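Local coordinates for putative TetR-family transcriptional regulator (Rhodococcus sp., PDB 2G3B), which probably acts as a DNA-binding transcriptional repressor of the TetR family, a mostly helical protein whose N-terminal helix-turn-helix region is expected to recognise operator DNA, at residues 13-16 against 17-21; 57-60 against 61-65. One frame throughout, in Å; residues are numbered along the deposited sequence.

Contact 1: residues 13-16 against 17-21; sequences ATAI and AQRGI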
loop_
_atom_site.group_PDB
_atom_site.type_symbol
_atom_site.label_atom_id
_atom_site.label_comp_id
_atom_site.label_asym_id
_atom_site.label_seq_id
_atom_site.Cartn_x
_atom_site.Cartn_y
_atom_site.Cartn_z
ATOM N N ALA A 13 13.192 14.173 0.793
ATOM C CA ALA A 13 12.241 13.449 -0.078
ATOM C C ALA A 13 12.934 12.566 -1.147
ATOM O O ALA A 13 12.573 11.383 -1.332
ATOM C CB ALA A 13 11.271 14.454 -0.736
ATOM N N THR A 14 13.932 13.118 -1.835
ATOM C CA THR A 14 14.711 12.353 -2.812
ATOM C C THR A 14 15.491 11.154 -2.225
ATOM O O THR A 14 15.461 10.076 -2.789
ATOM C CB THR A 14 15.701 13.302 -3.542
ATOM O OG1 THR A 14 14.949 14.397 -4.073
ATOM C CG2 THR A 14 16.466 12.570 -4.675
ATOM N N ALA A 15 16.198 11.377 -1.114
ATOM C CA ALA A 15 16.894 10.333 -0.379
ATOM C C ALA A 15 15.960 9.227 0.058
ATOM O O ALA A 15 16.199 8.017 -0.151
ATOM C CB ALA A 15 17.626 10.967 0.848
ATOM N N ILE A 16 14.851 9.617 0.624
ATOM C CA ILE A 16 13.871 8.612 0.985
ATOM C C ILE A 16 13.348 7.826 -0.218
ATOM O O ILE A 16 13.322 6.593 -0.162
ATOM C CB ILE A 16 12.738 9.191 1.813
ATOM C CG1 ILE A 16 13.331 9.780 3.128
ATOM C CG2 ILE A 16 11.700 8.043 2.139
ATOM C CD1 ILE A 16 12.370 10.737 3.879
ATOM N N ALA A 17 12.944 8.521 -1.283
ATOM C CA ALA A 17 12.436 7.869 -2.474
ATOM C C ALA A 17 13.436 6.857 -3.086
ATOM O O ALA A 17 13.028 5.767 -3.542
ATOM C CB ALA A 17 12.015 8.915 -3.528
ATOM N N GLN A 18 14.716 7.224 -3.073
ATOM C CA GLN A 18 15.729 6.507 -3.830
ATOM C C GLN A 18 16.443 5.423 -3.035
ATOM O O GLN A 18 16.837 4.394 -3.610
ATOM C CB GLN A 18 16.803 7.512 -4.339
ATOM C CG GLN A 18 16.262 8.433 -5.468
ATOM C CD GLN A 18 15.716 7.661 -6.687
ATOM O OE1 GLN A 18 14.506 7.702 -7.008
ATOM N NE2 GLN A 18 16.612 6.955 -7.377
ATOM N N ARG A 19 16.636 5.674 -1.746
ATOM C CA ARG A 19 17.534 4.869 -0.897
ATOM C C ARG A 19 16.794 4.324 0.341
ATOM O O ARG A 19 17.322 3.514 1.103
ATOM C CB ARG A 19 18.725 5.734 -0.464
ATOM C CG ARG A 19 19.730 6.132 -1.600
ATOM C CD ARG A 19 20.954 6.929 -1.022
ATOM N NE ARG A 19 20.694 8.379 -0.895
ATOM C CZ ARG A 19 21.520 9.277 -0.336
ATOM N NH1 ARG A 19 22.715 8.915 0.177
ATOM N NH2 ARG A 19 21.159 10.570 -0.284
ATOM N N GLY A 20 15.554 4.761 0.499
ATOM C CA GLY A 20 14.714 4.409 1.620
ATOM C C GLY A 20 15.149 5.118 2.892
ATOM O O GLY A 20 16.142 5.831 2.920
ATOM N N ILE A 21 14.404 4.873 3.963
ATOM C CA ILE A 21 14.751 5.376 5.294
ATOM C C ILE A 21 16.191 4.999 5.747
ATOM O O ILE A 21 16.889 5.833 6.293
ATOM C CB ILE A 21 13.557 5.009 6.268
ATOM C CG1 ILE A 21 12.355 5.921 5.997
ATOM C CG2 ILE A 21 13.900 4.871 7.730
ATOM C CD1 ILE A 21 12.714 7.323 5.573
#
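Ala17 N, Gln18 N and Arg19 N donate to the carbonyls of Ala13, Thr14 and Ala15 in regular alpha-helical i to i+4 bonds, the Ala17 N to Ala13 O bond being 2.9 Å long with 164° at the hydrogen. Gly20 N reaches Ile16 O at 3.0 Å through a weak bond with only 129° at the hydrogen. Gly20 has positive phi, and its CA lies 3.1 Å from the same Ile16 O, so this carbonyl accepts both the weak bond and a CA-H...O contact. The main apolar meeting is between Ile16 and Ile21, which run side by side and point the same way. Ile21 CD1 presses on Ile16 CG1 at 3.5 Å and also reaches the CG2 branch at 3.7 Å, touching both branches. On another side of the helix Arg19 bends at chi3 (-86°), which carries NH2 back over the preceding turn to 3.7 Å from Ala15 CB, while NH1 forms a long, weak ion pair with Asp28. Gln18 CG lies 3.2 Å from Thr14 O. Thr14 OG1 bonds to Glu96 and to Lys10 O. In the fold, Leu24, in a loop, touches Ala15 and Ile16; both isoleucines touch Leu51 of helix 47-66, and Ala17 rests on Glu96 and Leu99 of helix 92-110.

Contact 2: residues 57-60 against 61-65; sequences YIND and RARAY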
loop_
_atom_site.group_PDB
_atom_site.type_symbol
_atom_site.label_atom_id
_atom_site.label_comp_id
_atom_site.label_asym_id
_atom_site.label_seq_id
_atom_site.Cartn_x
_atom_site.Cartn_y
_atom_site.Cartn_z
ATOM N N TYR A 57 6.081 17.718 4.349
ATOM C CA TYR A 57 6.543 18.312 3.088
ATOM C C TYR A 57 5.948 17.572 1.855
ATOM O O TYR A 57 5.379 18.200 0.970
ATOM C CB TYR A 57 8.069 18.273 3.069
ATOM C CG TYR A 57 8.672 18.947 1.846
ATOM C CD1 TYR A 57 8.751 20.326 1.779
ATOM C CD2 TYR A 57 9.083 18.190 0.741
ATOM C CE1 TYR A 57 9.271 20.962 0.654
ATOM C CE2 TYR A 57 9.609 18.819 -0.398
ATOM C CZ TYR A 57 9.706 20.201 -0.413
ATOM O OH TYR A 57 10.240 20.867 -1.508
ATOM N N ILE A 58 6.084 16.247 1.838
ATOM C CA ILE A 58 5.582 15.367 0.764
ATOM C C ILE A 58 4.049 15.528 0.648
ATOM O O ILE A 58 3.482 15.662 -0.477
ATOM C CB ILE A 58 6.000 13.897 1.065
ATOM C CG1 ILE A 58 7.543 13.762 0.921
ATOM C CG2 ILE A 58 5.301 12.910 0.171
ATOM C CD1 ILE A 58 8.102 12.544 1.668
ATOM N N ASN A 59 3.399 15.557 1.808
ATOM C CA ASN A 59 1.915 15.757 1.825
ATOM C C ASN A 59 1.512 17.141 1.291
ATOM O O ASN A 59 0.568 17.249 0.502
ATOM C CB ASN A 59 1.327 15.558 3.217
ATOM C CG ASN A 59 -0.232 15.548 3.216
ATOM O OD1 ASN A 59 -0.841 14.865 2.407
ATOM N ND2 ASN A 59 -0.830 16.365 4.047
ATOM N N ASP A 60 2.217 18.184 1.727
ATOM C CA ASP A 60 2.055 19.520 1.160
ATOM C C ASP A 60 2.286 19.571 -0.340
ATOM O O ASP A 60 1.519 20.204 -1.040
ATOM C CB ASP A 60 2.979 20.543 1.837
ATOM C CG ASP A 60 2.553 20.845 3.273
ATOM O OD1 ASP A 60 1.428 20.460 3.681
ATOM O OD2 ASP A 60 3.335 21.449 4.001
ATOM N N ARG A 61 3.335 18.910 -0.818
ATOM C CA ARG A 61 3.586 18.806 -2.254
ATOM C C ARG A 61 2.446 18.073 -3.009
ATOM O O ARG A 61 2.025 18.525 -4.104
ATOM C CB ARG A 61 4.928 18.098 -2.495
ATOM C CG ARG A 61 5.642 18.535 -3.761
ATOM C CD ARG A 61 7.170 18.312 -3.689
ATOM N NE ARG A 61 7.498 16.891 -3.531
ATOM C CZ ARG A 61 8.716 16.406 -3.662
ATOM N NH1 ARG A 61 9.724 17.260 -3.931
ATOM N NH2 ARG A 61 8.923 15.092 -3.507
ATOM N N ALA A 62 1.973 16.955 -2.439
ATOM C CA ALA A 62 0.885 16.141 -3.034
ATOM C C ALA A 62 -0.396 16.959 -3.065
ATOM O O ALA A 62 -1.108 16.961 -4.057
ATOM C CB ALA A 62 0.661 14.885 -2.201
ATOM N N ARG A 63 -0.687 17.641 -1.967
ATOM C CA ARG A 63 -1.822 18.571 -1.917
ATOM C C ARG A 63 -1.882 19.580 -3.052
ATOM O O ARG A 63 -2.964 19.798 -3.598
ATOM C CB ARG A 63 -1.927 19.271 -0.574
ATOM C CG ARG A 63 -3.346 19.808 -0.323
ATOM C CD ARG A 63 -3.572 20.242 1.100
ATOM N NE ARG A 63 -2.523 21.138 1.568
ATOM C CZ ARG A 63 -1.517 20.796 2.368
ATOM N NH1 ARG A 63 -1.415 19.550 2.847
ATOM N NH2 ARG A 63 -0.613 21.722 2.690
ATOM N N ALA A 64 -0.751 20.192 -3.407
ATOM C CA ALA A 64 -0.682 21.055 -4.595
ATOM C C ALA A 64 -1.148 20.341 -5.886
ATOM O O ALA A 64 -1.806 20.961 -6.731
ATOM C CB ALA A 64 0.730 21.600 -4.783
ATOM N N TYR A 65 -0.777 19.064 -6.068
ATOM C CA TYR A 65 -1.231 18.319 -7.249
ATOM C C TYR A 65 -2.702 17.886 -7.074
ATOM O O TYR A 65 -3.420 17.747 -8.067
ATOM C CB TYR A 65 -0.324 17.119 -7.566
ATOM C CG TYR A 65 1.074 17.528 -8.066
ATOM C CD1 TYR A 65 2.151 17.649 -7.184
ATOM C CD2 TYR A 65 1.304 17.787 -9.415
ATOM C CE1 TYR A 65 3.429 18.023 -7.634
ATOM C CE2 TYR A 65 2.584 18.159 -9.887
ATOM C CZ TYR A 65 3.638 18.284 -8.983
ATOM O OH TYR A 65 4.896 18.675 -9.450
HETATM O O HOH W 1 -3.384 17.478 3.899
#
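Arg61, Asp60 and Arg63 carry this stretch of helix, in which successive N-H groups from Arg61 to Ala64 bond to the carbonyls of Tyr57 to Asp60. The Arg61 side chain crosses Tyr57 at a slant, and its bend at chi3 (62°) brings one face of the guanidinium over Tyr57 CE2, with NH1 3.9 Å from that atom. NH1 stands at the edge of the ring, near its plane, and the two planes are 59° apart, so the cation does not stack on the aromatic face. The polar end of Arg61 is held elsewhere: NE bonds to Asn97 OD1 and NH2 forms a salt bridge with Glu96. Asp60 and Arg63 lie side by side and point the same way. Arg63 NH2 forms a salt bridge with Asp60 OD1 at 2.6 Å, NH1 adding a weak bond of 3.1 Å to the same oxygen. OD1 therefore sits at the guanidinium edge, yet is itself approached from above the carboxylate plane, the two planes being 78° apart. Asn59 ND2 comes to the same guanidinium edge, 3.5 Å from Arg63 NH1; both are donors, and a water accepts from ND2 at 2.8 Å and, weakly, from NH1. Asn59 OD1 bonds to Arg66. An alanine in place of Arg63 would probably leave the Asp60 carboxylate without its cationic mate and the water with one donor fewer. Around the helix, Tyr57 touches Leu9 and Lys10 of helix 2-23, Ile58 packs on Ala100 of helix 92-110, and Asn59 touches Thr121, Ala124 and Trp125 of helix 115-139.

Contact 1 comes first along the chain, on helix 2-23, and contact 2 follows on helix 47-66; their centres are about 16 Å apart. They meet through Ala13, whose CB lies 3.7 Å from Arg61 NH2 and 4.1 Å from Ile58 CG1. Helix 92-110 serves both, its Glu96 being a partner common to the two contacts and tying their helices to a third. Between the contacts in sequence lies the predicted helix-turn-helix, residues 25-44. Helix 47-66 runs from that region toward the C-terminal helices, so the pair probably lies near the junction of the DNA-binding part and the C-terminal part, consistent with TetR-family repressors, where changes in the C-terminal part are relayed to the DNA-binding helices.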